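Local coordinates for metallo-beta-lactamase (Serratia marcescens, PDB 6K4X), which hydrolyses the beta-lactam ring of antibiotics as a zinc-dependent subclass B3 beta-lactamase, and is held here in complex with the inhibitor 4-amino-2-sulfanylbenzoic acid, at residues 68-73 with 79-84; 90-95 with 100-105; 144-149 with 153-158. All coordinates share one frame; numbering follows the deposited sequence. Where two conformers were deposited one is given.

Interaction 1 of 3, residues 68-73 with 79-84. With ZN (zinc ion), chain B; D0U (4-azanyl-2-sulfanyl-benzoic acid), chain E.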
ATOM      1  N   ILE A  68     -10.841   3.543  -3.930  1.00  5.53           N
ATOM      2  CA  ILE A  68      -9.618   3.761  -3.183  1.00  6.15           C
ATOM      3  C   ILE A  68      -9.320   2.439  -2.480  1.00  5.76           C
ATOM      4  O   ILE A  68     -10.132   1.966  -1.677  1.00  6.96           O
ATOM      5  CB  ILE A  68      -9.764   4.907  -2.169  1.00  6.39           C
ATOM      6  CG1 ILE A  68     -10.131   6.220  -2.850  1.00  6.49           C
ATOM      7  CG2 ILE A  68      -8.497   5.045  -1.347  1.00  7.32           C
ATOM      8  CD1 ILE A  68     -10.635   7.307  -1.920  1.00  7.73           C
ATOM      9  N   LEU A  69      -8.156   1.876  -2.750  1.00  5.49           N
ATOM     10  CA  LEU A  69      -7.733   0.613  -2.188  1.00  5.80           C
ATOM     11  C   LEU A  69      -6.801   0.880  -1.021  1.00  6.01           C
ATOM     12  O   LEU A  69      -5.859   1.646  -1.176  1.00  7.47           O
ATOM     13  CB  LEU A  69      -7.016  -0.209  -3.259  1.00  6.36           C
ATOM     14  CG  LEU A  69      -7.759  -0.357  -4.581  1.00  7.02           C
ATOM     15  CD1 LEU A  69      -6.989  -1.272  -5.509  1.00  7.88           C
ATOM     16  CD2 LEU A  69      -9.176  -0.836  -4.386  1.00  7.82           C
ATOM     17  N   SER A  70      -7.013   0.204   0.104  1.00  5.62           N
ATOM     18  CA  SER A  70      -6.195   0.387   1.295  1.00  5.48           C
ATOM     19  C   SER A  70      -5.251  -0.797   1.454  1.00  5.85           C
ATOM     20  O   SER A  70      -5.700  -1.958   1.465  1.00  6.61           O
ATOM     21  CB  SER A  70      -7.081   0.525   2.503  1.00  5.75           C
ATOM     22  OG  SER A  70      -6.318   0.579   3.712  1.00  6.54           O
ATOM     23  N   THR A  71      -3.960  -0.523   1.653  1.00  5.76           N
ATOM     24  CA  THR A  71      -3.014  -1.566   2.091  1.00  6.25           C
ATOM     25  C   THR A  71      -3.297  -1.933   3.555  1.00  6.03           C
ATOM     26  O   THR A  71      -3.726  -3.045   3.864  1.00  6.00           O
ATOM     27  CB  THR A  71      -1.548  -1.146   1.905  1.00  6.97           C
ATOM     28  OG1 THR A  71      -1.341   0.109   2.561  1.00  7.06           O
ATOM     29  CG2 THR A  71      -1.143  -1.074   0.447  1.00  7.42           C
ATOM     30  N   HIS A  72      -3.060  -0.990   4.473  1.00  6.08           N
ATOM     31  CA  HIS A  72      -3.411  -1.225   5.849  1.00  6.12           C
ATOM     32  C   HIS A  72      -3.754   0.081   6.556  1.00  5.92           C
ATOM     33  O   HIS A  72      -3.442   1.183   6.110  1.00  6.14           O
ATOM     34  CB  HIS A  72      -2.340  -2.027   6.611  1.00  6.17           C
ATOM     35  CG  HIS A  72      -1.111  -1.262   6.966  1.00  5.40           C
ATOM     36  ND1 HIS A  72      -0.011  -1.220   6.163  1.00  6.39           N
ATOM     37  CD2 HIS A  72      -0.800  -0.524   8.063  1.00  5.59           C
ATOM     38  CE1 HIS A  72       0.939  -0.513   6.754  1.00  6.54           C
ATOM     39  NE2 HIS A  72       0.482  -0.035   7.941  1.00  6.27           N
ATOM     40  N   SER A  73      -4.401  -0.094   7.712  1.00  6.30           N
ATOM     41  CA  SER A  73      -5.135   0.951   8.413  1.00  6.29           C
ATOM     42  C   SER A  73      -4.310   1.576   9.537  1.00  6.37           C
ATOM     43  O   SER A  73      -4.726   1.554  10.702  1.00  7.17           O
ATOM     44  CB  SER A  73      -6.413   0.351   8.923  1.00  7.05           C
ATOM     45  OG  SER A  73      -6.175  -0.871   9.615  1.00  8.42           O
ATOM     46  N   GLY A  79      -4.469   7.720   6.620  1.00  5.93           N
ATOM     47  CA  GLY A  79      -4.938   8.954   7.220  1.00  6.64           C
ATOM     48  C   GLY A  79      -5.611   9.878   6.232  1.00  6.42           C
ATOM     49  O   GLY A  79      -6.494  10.650   6.633  1.00  7.71           O
ATOM     50  N   GLY A  80      -5.204   9.825   4.958  1.00  6.31           N
ATOM     51  CA  GLY A  80      -5.757  10.672   3.935  1.00  6.30           C
ATOM     52  C   GLY A  80      -6.945  10.071   3.207  1.00  6.07           C
ATOM     53  O   GLY A  80      -7.511  10.731   2.332  1.00  7.07           O
ATOM     54  N   ILE A  81      -7.284   8.812   3.485  1.00  6.22           N
ATOM     55  CA  ILE A  81      -8.309   8.151   2.727  1.00  6.38           C
ATOM     56  C   ILE A  81      -9.660   8.842   2.889  1.00  6.22           C
ATOM     57  O   ILE A  81     -10.371   9.009   1.910  1.00  6.41           O
ATOM     58  CB  ILE A  81      -8.386   6.647   3.037  1.00  6.34           C
ATOM     59  CG1 ILE A  81      -7.132   5.974   2.467  1.00  6.56           C
ATOM     60  CG2 ILE A  81      -9.678   6.057   2.476  1.00  7.40           C
ATOM     61  CD1 ILE A  81      -7.026   4.504   2.746  1.00  7.95           C
ATOM     62  N   SER A  82     -10.017   9.221   4.116  1.00  6.72           N
ATOM     63  CA  SER A  82     -11.344   9.788   4.328  1.00  6.92           C
ATOM     64  C   SER A  82     -11.537  11.049   3.484  1.00  6.90           C
ATOM     65  O   SER A  82     -12.566  11.253   2.846  1.00  7.59           O
ATOM     66  CB  SER A  82     -11.563  10.071   5.781  1.00  7.40           C
ATOM     67  OG  SER A  82     -12.827  10.690   5.992  1.00  8.57           O
ATOM     68  N   ALA A  83     -10.527  11.916   3.506  1.00  7.16           N
ATOM     69  CA  ALA A  83     -10.581  13.154   2.756  1.00  7.42           C
ATOM     70  C   ALA A  83     -10.654  12.859   1.255  1.00  7.18           C
ATOM     71  O   ALA A  83     -11.411  13.498   0.514  1.00  8.53           O
ATOM     72  CB  ALA A  83      -9.414  14.052   3.080  1.00  8.49           C
ATOM     73  N   MET A  84      -9.838  11.922   0.781  1.00  7.36           N
ATOM     74  CA  MET A  84      -9.869  11.543  -0.636  1.00  7.08           C
ATOM     75  C   MET A  84     -11.227  10.930  -1.002  1.00  7.12           C
ATOM     76  O   MET A  84     -11.742  11.164  -2.100  1.00  7.24           O
ATOM     77  CB  MET A  84      -8.740  10.572  -0.961  1.00  7.43           C
ATOM     78  CG  MET A  84      -7.330  11.176  -0.928  1.00  8.89           C
ATOM     79  SD  MET A  84      -7.098  12.637  -1.945  1.00 10.57           S
ATOM     80  CE  MET A  84      -7.926  12.114  -3.455  1.00  9.62           C
TER
HETATM   81 ZN    ZN B 301       1.631   0.346   9.560  1.00  6.27          ZN
HETATM   82  O2  D0U E 304       4.274   0.471   7.527  1.00  6.85           O
HETATM   83  C7  D0U E 304       5.223   0.082   8.242  1.00  6.52           C
HETATM   84  O1  D0U E 304       6.019  -0.826   7.864  1.00  7.73           O
HETATM   85  C3  D0U E 304       5.456   0.658   9.594  1.00  6.68           C
HETATM   86  C2  D0U E 304       6.698   0.329  10.202  1.00  7.58           C
HETATM   87  C4  D0U E 304       4.541   1.492  10.261  1.00  6.72           C
HETATM   88  S1  D0U E 304       3.054   2.117   9.703  1.00  6.27           S
HETATM   89  C5  D0U E 304       4.905   1.934  11.553  1.00  7.61           C
HETATM   90  C6  D0U E 304       6.117   1.598  12.162  1.00  8.26           C
HETATM   91  N1  D0U E 304       6.451   2.085  13.418  1.00 11.20           N
HETATM   92  C1  D0U E 304       7.004   0.822  11.471  1.00  8.04           C
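I68 and I81 both hold CG1 anti to the carbonyl carbon (chi1 -59° and -70°), which leaves CG2 anti to the backbone N and turned toward the other residue, CG2 of I68 lying 4.1 Å from CG2 of I81. The two side chains run past one another in opposite directions. The extended chain of I68 (chi2 165°) carries its CD1 on to M84, where it rests 3.8 Å from the backbone carbon C of M84 and also against its CB. M84 crosses I68 at about a right angle; beyond CB it bends away and packs on A48 and A52 of helix 47-57. CD1 of I81 points the other way along the strand and meets S70 at CB, 4.0 Å off, with OG of S70 scarcely farther. The contact thus lays helix 81-88, by I81 and M84, against the end of strand 65-69 in the alpha-beta/beta-alpha fold of the metallo-beta-lactamases; the zinc-binding motif H72-x-H74-x-D76-H77 starts in residues 68-73 and lies in the connection between strand and helix. V92 of the neighbouring strand 91-95 also packs on I81. Past S70 the chain turns away from helix 81-88 and carries H72 to the zinc, NE2 to metal 2.0 Å, with H74, H150 and the inhibitor sulfur S1 completing the site. S1 lies in the plane of the H72 ring, at its edge, and the inhibitor carboxylate O2 approaches CE1 at 3.6 Å. ND1 is hydrogen-bonded to D174 OD1; together with the zinc bond this holds the ring's rotation, and D174 probably also makes NE2 a stronger electron donor.

Interaction 2 of 3, residues 90-95 with 100-105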
ATOM      1  N   ALA A  90     -15.444   8.030  -4.159  1.00  7.23           N
ATOM      2  CA  ALA A  90     -15.033   6.651  -4.375  1.00  7.32           C
ATOM      3  C   ALA A  90     -15.520   5.746  -3.243  1.00  6.95           C
ATOM      4  O   ALA A  90     -15.793   6.172  -2.120  1.00  7.61           O
ATOM      5  CB  ALA A  90     -13.528   6.592  -4.506  1.00  7.21           C
ATOM      6  N   THR A  91     -15.542   4.462  -3.559  1.00  6.70           N
ATOM      7  CA  THR A  91     -15.710   3.400  -2.575  1.00  6.79           C
ATOM      8  C   THR A  91     -14.335   2.959  -2.100  1.00  6.80           C
ATOM      9  O   THR A  91     -13.415   2.798  -2.925  1.00  6.84           O
ATOM     10  CB  THR A  91     -16.462   2.216  -3.167  1.00  7.07           C
ATOM     11  OG1 THR A  91     -17.765   2.695  -3.510  1.00  8.71           O
ATOM     12  CG2 THR A  91     -16.587   1.050  -2.218  1.00  8.52           C
ATOM     13  N   VAL A  92     -14.180   2.781  -0.790  1.00  6.41           N
ATOM     14  CA  VAL A  92     -12.930   2.350  -0.193  1.00  6.39           C
ATOM     15  C   VAL A  92     -12.975   0.836   0.015  1.00  6.34           C
ATOM     16  O   VAL A  92     -13.914   0.323   0.624  1.00  7.45           O
ATOM     17  CB  VAL A  92     -12.721   3.069   1.148  1.00  6.86           C
ATOM     18  CG1 VAL A  92     -11.445   2.611   1.822  1.00  7.27           C
ATOM     19  CG2 VAL A  92     -12.730   4.583   0.961  1.00  6.92           C
ATOM     20  N   LEU A  93     -11.956   0.119  -0.466  1.00  6.17           N
ATOM     21  CA  LEU A  93     -11.909  -1.324  -0.352  1.00  6.05           C
ATOM     22  C   LEU A  93     -10.724  -1.730   0.509  1.00  6.42           C
ATOM     23  O   LEU A  93      -9.628  -1.196   0.363  1.00  7.01           O
ATOM     24  CB  LEU A  93     -11.788  -1.965  -1.724  1.00  7.03           C
ATOM     25  CG  LEU A  93     -12.926  -1.663  -2.683  1.00  8.07           C
ATOM     26  CD1 LEU A  93     -12.693  -2.333  -4.017  1.00  9.42           C
ATOM     27  CD2 LEU A  93     -14.271  -2.071  -2.139  1.00  8.60           C
ATOM     28  N   ALA A  94     -10.936  -2.718   1.382  1.00  6.42           N
ATOM     29  CA  ALA A  94      -9.936  -3.123   2.338  1.00  6.73           C
ATOM     30  C   ALA A  94     -10.150  -4.576   2.736  1.00  6.54           C
ATOM     31  O   ALA A  94     -11.253  -5.146   2.607  1.00  6.79           O
ATOM     32  CB  ALA A  94      -9.980  -2.237   3.554  1.00  7.24           C
ATOM     33  N   GLY A  95      -9.118  -5.144   3.354  1.00  6.15           N
ATOM     34  CA  GLY A  95      -9.256  -6.443   3.962  1.00  6.27           C
ATOM     35  C   GLY A  95     -10.296  -6.414   5.062  1.00  6.56           C
ATOM     36  O   GLY A  95     -10.450  -5.422   5.768  1.00  7.03           O
ATOM     37  N   ASP A 100     -13.318  -1.967   9.999  1.00  7.41           N
ATOM     38  CA  ASP A 100     -13.786  -1.192  11.116  0.50  8.50           C
ATOM     39  C   ASP A 100     -12.768  -0.098  11.485  1.00  7.00           C
ATOM     40  O   ASP A 100     -13.140   1.011  11.853  1.00  8.19           O
ATOM     41  CB  ASP A 100     -14.089  -2.118  12.286  0.50 10.09           C
ATOM     42  CG  ASP A 100     -14.909  -1.424  13.344  0.50 11.98           C
ATOM     43  OD1 ASP A 100     -16.003  -0.958  13.003  0.50 14.06           O
ATOM     44  OD2 ASP A 100     -14.426  -1.346  14.473  0.50 14.04           O
ATOM     45  N   THR A 101     -11.480  -0.418  11.355  1.00  7.38           N
ATOM     46  CA  THR A 101     -10.451   0.537  11.651  1.00  7.61           C
ATOM     47  C   THR A 101     -10.529   1.711  10.675  1.00  7.19           C
ATOM     48  O   THR A 101     -10.392   2.881  11.059  1.00  7.82           O
ATOM     49  CB  THR A 101      -9.055  -0.066  11.564  1.00  8.05           C
ATOM     50  OG1 THR A 101      -8.994  -1.207  12.420  1.00 10.40           O
ATOM     51  CG2 THR A 101      -8.006   0.944  11.956  1.00  9.23           C
ATOM     52  N   LEU A 102     -10.741   1.432   9.390  1.00  6.61           N
ATOM     53  CA  LEU A 102     -10.834   2.527   8.426  1.00  6.41           C
ATOM     54  C   LEU A 102     -12.085   3.379   8.675  1.00  6.58           C
ATOM     55  O   LEU A 102     -12.074   4.587   8.424  1.00  7.15           O
ATOM     56  CB  LEU A 102     -10.858   1.985   6.999  1.00  6.35           C
ATOM     57  CG  LEU A 102      -9.545   1.359   6.523  1.00  7.09           C
ATOM     58  CD1 LEU A 102      -9.723   0.759   5.145  1.00  8.00           C
ATOM     59  CD2 LEU A 102      -8.391   2.354   6.522  1.00  7.94           C
ATOM     60  N   ARG A 103     -13.177   2.757   9.120  1.00  6.37           N
ATOM     61  CA  ARG A 103     -14.394   3.503   9.373  0.50  6.33           C
ATOM     62  C   ARG A 103     -14.250   4.390  10.594  1.00  6.93           C
ATOM     63  O   ARG A 103     -14.810   5.490  10.596  1.00  8.53           O
ATOM     64  CB  ARG A 103     -15.588   2.594   9.628  0.50  5.74           C
ATOM     65  CG  ARG A 103     -16.041   1.893   8.369  0.50  5.15           C
ATOM     66  CD  ARG A 103     -17.118   0.882   8.648  0.50  5.47           C
ATOM     67  NE  ARG A 103     -17.678   0.458   7.376  0.50  6.11           N
ATOM     68  CZ  ARG A 103     -18.514  -0.565   7.241  0.50  7.50           C
ATOM     69  NH1 ARG A 103     -18.825  -1.305   8.295  0.50  9.54           N
ATOM     70  NH2 ARG A 103     -19.028  -0.826   6.055  0.50  7.66           N
ATOM     71  N   THR A 104     -13.537   3.947  11.622  1.00  7.14           N
ATOM     72  CA  THR A 104     -13.477   4.700  12.884  1.00  7.71           C
ATOM     73  C   THR A 104     -12.185   5.503  13.014  1.00  7.19           C
ATOM     74  O   THR A 104     -12.134   6.442  13.821  1.00  8.83           O
ATOM     75  CB  THR A 104     -13.602   3.768  14.081  1.00  7.93           C
ATOM     76  OG1 THR A 104     -12.465   2.913  14.087  1.00  8.33           O
ATOM     77  CG2 THR A 104     -14.892   2.986  14.078  1.00  8.23           C
ATOM     78  N   GLY A 105     -11.139   5.070  12.316  1.00  7.56           N
ATOM     79  CA  GLY A 105      -9.810   5.633  12.453  1.00  7.96           C
ATOM     80  C   GLY A 105      -9.093   5.240  13.726  1.00  7.92           C
ATOM     81  O   GLY A 105      -8.125   5.886  14.086  1.00  8.76           O
TER
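L102 drops one methyl, CD1, onto A94 and V92, joining the short helix 99-104 to strand 91-95; both belong to the beta-alpha-beta unit that runs on to strand 126-129 in the larger sheet of the metallo-beta-lactamase fold. The contact between the segments is entirely apolar. CG of L102 stands anti to its carbonyl carbon (chi1 -69°) and the chain is extended beyond it, which sends CD1 down to the strand. V92 meets it with CG1, 4.2 Å from CD1 of L102, the two side chains crossing obliquely. V92 and A94, two residues apart, present the same face of the strand to the helix, whereas L93 turns from it to pack on Y67, L69 and V129. V92 also touches I81 and Q85, carrying the apolar layer to helix 81-88. Hydrogen bonding acts within the helix: T104 N bonds to D100 O at 3.0 Å, and G105 N closes the last turn on T101 O. G105 then leaves the helix with positive phi (74°), a conformation that suits glycine. On the strand, the tightest approach is CB of A94 to CD1 of L102, 3.4 Å, closer than usual carbon-carbon contact.

Interaction 3 of 3, residues 144-149 with 153-158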
ATOM      1  N   ALA A 144      -6.667  -8.461  -5.069  1.00  6.23           N
ATOM      2  CA  ALA A 144      -6.358  -8.364  -3.653  1.00  6.71           C
ATOM      3  C   ALA A 144      -5.645  -9.633  -3.211  1.00  7.31           C
ATOM      4  O   ALA A 144      -6.117 -10.735  -3.465  1.00  8.44           O
ATOM      5  CB  ALA A 144      -7.642  -8.191  -2.878  1.00  6.71           C
ATOM      6  N   HIS A 145      -4.546  -9.480  -2.487  1.00  6.42           N
ATOM      7  CA  HIS A 145      -3.838 -10.587  -1.841  1.00  6.96           C
ATOM      8  C   HIS A 145      -3.761 -10.312  -0.346  1.00  6.87           C
ATOM      9  O   HIS A 145      -3.189  -9.318   0.074  1.00  7.79           O
ATOM     10  CB  HIS A 145      -2.420 -10.758  -2.382  1.00  7.16           C
ATOM     11  CG  HIS A 145      -2.383 -10.942  -3.852  1.00  7.36           C
ATOM     12  ND1 HIS A 145      -2.219 -12.178  -4.440  1.00  8.49           N
ATOM     13  CD2 HIS A 145      -2.421 -10.035  -4.851  1.00  7.44           C
ATOM     14  CE1 HIS A 145      -2.195 -12.015  -5.751  1.00  8.29           C
ATOM     15  NE2 HIS A 145      -2.322 -10.719  -6.024  1.00  7.71           N
ATOM     16  N   ALA A 146      -4.354 -11.192   0.453  1.00  6.95           N
ATOM     17  CA  ALA A 146      -4.261 -11.036   1.897  1.00  6.66           C
ATOM     18  C   ALA A 146      -2.804 -11.166   2.316  1.00  7.03           C
ATOM     19  O   ALA A 146      -2.156 -12.189   2.076  1.00  7.44           O
ATOM     20  CB  ALA A 146      -5.121 -12.049   2.603  1.00  7.54           C
ATOM     21  N   THR A 147      -2.309 -10.132   2.989  1.00  6.23           N
ATOM     22  CA  THR A 147      -0.966 -10.137   3.553  1.00  6.73           C
ATOM     23  C   THR A 147      -1.022  -9.622   4.979  1.00  6.83           C
ATOM     24  O   THR A 147      -0.500  -8.551   5.282  1.00  7.51           O
ATOM     25  CB  THR A 147       0.048  -9.351   2.702  1.00  6.76           C
ATOM     26  OG1 THR A 147      -0.356  -7.991   2.498  1.00  7.51           O
ATOM     27  CG2 THR A 147       0.258 -10.000   1.356  1.00  7.52           C
ATOM     28  N   PRO A 148      -1.660 -10.380   5.882  1.00  6.51           N
ATOM     29  CA  PRO A 148      -1.783  -9.983   7.282  1.00  7.09           C
ATOM     30  C   PRO A 148      -0.455 -10.089   8.039  1.00  6.43           C
ATOM     31  O   PRO A 148       0.528 -10.700   7.582  1.00  7.53           O
ATOM     32  CB  PRO A 148      -2.801 -10.992   7.822  1.00  7.74           C
ATOM     33  CG  PRO A 148      -2.528 -12.241   7.007  1.00  7.35           C
ATOM     34  CD  PRO A 148      -2.289 -11.687   5.614  1.00  7.26           C
ATOM     35  N   GLY A 149      -0.461  -9.514   9.227  1.00  6.88           N
ATOM     36  CA  GLY A 149       0.608  -9.666  10.162  1.00  6.86           C
ATOM     37  C   GLY A 149       0.980  -8.351  10.796  1.00  6.73           C
ATOM     38  O   GLY A 149       0.955  -8.205  12.006  1.00  8.04           O
ATOM     39  N   GLY A 153      -5.946  -7.046   8.556  1.00  6.08           N
ATOM     40  CA  GLY A 153      -6.613  -6.892   7.261  1.00  6.20           C
ATOM     41  C   GLY A 153      -5.706  -6.366   6.158  1.00  5.77           C
ATOM     42  O   GLY A 153      -6.207  -5.896   5.145  1.00  6.35           O
ATOM     43  N   GLY A 154      -4.390  -6.509   6.294  1.00  5.75           N
ATOM     44  CA  GLY A 154      -3.462  -6.005   5.276  1.00  5.68           C
ATOM     45  C   GLY A 154      -3.702  -6.646   3.932  1.00  5.63           C
ATOM     46  O   GLY A 154      -3.871  -7.873   3.864  1.00  5.85           O
ATOM     47  N   ILE A 155      -3.671  -5.844   2.863  1.00  6.01           N
ATOM     48  CA  ILE A 155      -3.815  -6.317   1.513  1.00  5.71           C
ATOM     49  C   ILE A 155      -2.676  -5.755   0.678  1.00  5.14           C
ATOM     50  O   ILE A 155      -2.375  -4.554   0.721  1.00  6.25           O
ATOM     51  CB  ILE A 155      -5.164  -5.908   0.893  1.00  5.97           C
ATOM     52  CG1 ILE A 155      -6.360  -6.482   1.658  1.00  6.54           C
ATOM     53  CG2 ILE A 155      -5.214  -6.283  -0.583  1.00  6.28           C
ATOM     54  CD1 ILE A 155      -6.570  -7.969   1.522  1.00  7.72           C
ATOM     55  N   THR A 156      -2.075  -6.637  -0.126  1.00  5.87           N
ATOM     56  CA  THR A 156      -1.153  -6.307  -1.203  1.00  5.74           C
ATOM     57  C   THR A 156      -1.909  -6.416  -2.527  1.00  6.00           C
ATOM     58  O   THR A 156      -2.646  -7.382  -2.732  1.00  6.62           O
ATOM     59  CB  THR A 156       0.050  -7.250  -1.144  1.00  6.03           C
ATOM     60  OG1 THR A 156       0.826  -6.944   0.012  1.00  6.19           O
ATOM     61  CG2 THR A 156       0.939  -7.225  -2.355  1.00  6.20           C
ATOM     62  N   TRP A 157      -1.795  -5.406  -3.382  1.00  5.83           N
ATOM     63  CA  TRP A 157      -2.646  -5.256  -4.556  1.00  5.87           C
ATOM     64  C   TRP A 157      -1.805  -5.450  -5.811  1.00  6.22           C
ATOM     65  O   TRP A 157      -0.681  -4.912  -5.878  1.00  6.94           O
ATOM     66  CB  TRP A 157      -3.286  -3.868  -4.557  1.00  6.34           C
ATOM     67  CG  TRP A 157      -4.115  -3.554  -3.355  1.00  6.85           C
ATOM     68  CD1 TRP A 157      -3.669  -2.927  -2.234  1.00  7.08           C
ATOM     69  CD2 TRP A 157      -5.500  -3.862  -3.109  1.00  6.89           C
ATOM     70  NE1 TRP A 157      -4.676  -2.747  -1.335  1.00  8.13           N
ATOM     71  CE2 TRP A 157      -5.806  -3.318  -1.840  1.00  7.32           C
ATOM     72  CE3 TRP A 157      -6.517  -4.493  -3.831  1.00  7.45           C
ATOM     73  CZ2 TRP A 157      -7.073  -3.371  -1.283  1.00  8.57           C
ATOM     74  CZ3 TRP A 157      -7.778  -4.527  -3.281  1.00  8.23           C
ATOM     75  CH2 TRP A 157      -8.034  -3.984  -2.028  1.00  7.98           C
ATOM     76  N   THR A 158      -2.326  -6.157  -6.821  1.00  6.21           N
ATOM     77  CA  THR A 158      -1.544  -6.417  -8.029  1.00  6.36           C
ATOM     78  C   THR A 158      -2.370  -6.166  -9.292  1.00  6.05           C
ATOM     79  O   THR A 158      -3.588  -6.287  -9.316  1.00  6.62           O
ATOM     80  CB  THR A 158      -0.994  -7.846  -8.056  1.00  6.45           C
ATOM     81  OG1 THR A 158      -2.070  -8.788  -8.090  1.00  7.57           O
ATOM     82  CG2 THR A 158      -0.135  -8.130  -6.845  1.00  7.38           C
TER
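A144 rests its CB against two side chains of the opposite strand, 3.8 Å from CG2 of I155 and 3.7 Å from CZ3 of the W157 indole, in a beta hairpin whose antiparallel strands, 140-146 and 155-163, lie in the smaller sheet of the metallo-beta-lactamase sandwich. I155 lays the same CG2 over the centre of one face of the W157 ring, so alanine, isoleucine and tryptophan pack together on one side of the hairpin. H145 forms the hydrogen-bonded pair with T156: H145 N gives to T156 O at 2.8 Å, and T156 N returns a straighter bond to H145 O (162° at the hydrogen). Its imidazole lies on the other face of the sheet. With CG anti to the carbonyl carbon (chi1 -56°), the ring reaches over the neighbouring strand, crosses T158 at about a right angle, turns an edge to T156 O and brings NE2 to T158 OG1, 2.8 Å away and in the ring plane. This hydrogen bond helps set the ring's rotation. A146 pairs with I155, whose CD1 lies 3.9 Å from CA of A146. At T147 the chain leaves the strand but keeps one backbone bond, T147 N to G154 O at 2.9 Å, with the donor 42° out of the carbonyl plane. OG1 of T147, between backbone N and carbonyl carbon, is hydrogen-bonded to T156 OG1 at 2.9 Å, and T156 OG1 is bonded in addition to D174 N. From P148 the loop leads through G149 to the zinc ligand H150, and the carbonyl O of P148 is hydrogen-bonded to S199 OG of helix 190-205.

Overall arrangement
All three contacts are buried, but their chemistry follows their place in the fold. Interactions 1 and 2 seat helices on adjacent parallel strands of one sheet and rely on apolar branches; they join directly where I68 N and O meet T91 O and L93 N, each at 2.9 Å, and where S70 packs on L102. Interaction 3 belongs to the second sheet and is held mainly by hydrogen bonds between strands. The two layers meet at W157, which packs on L69 and reaches S70 O weakly through NE1, while I155 N bonds to T71 O. Residues 68-73 hold the zinc ligand H72, and residues 144-149 lead directly into H150; interaction 2 lies farther from the metals.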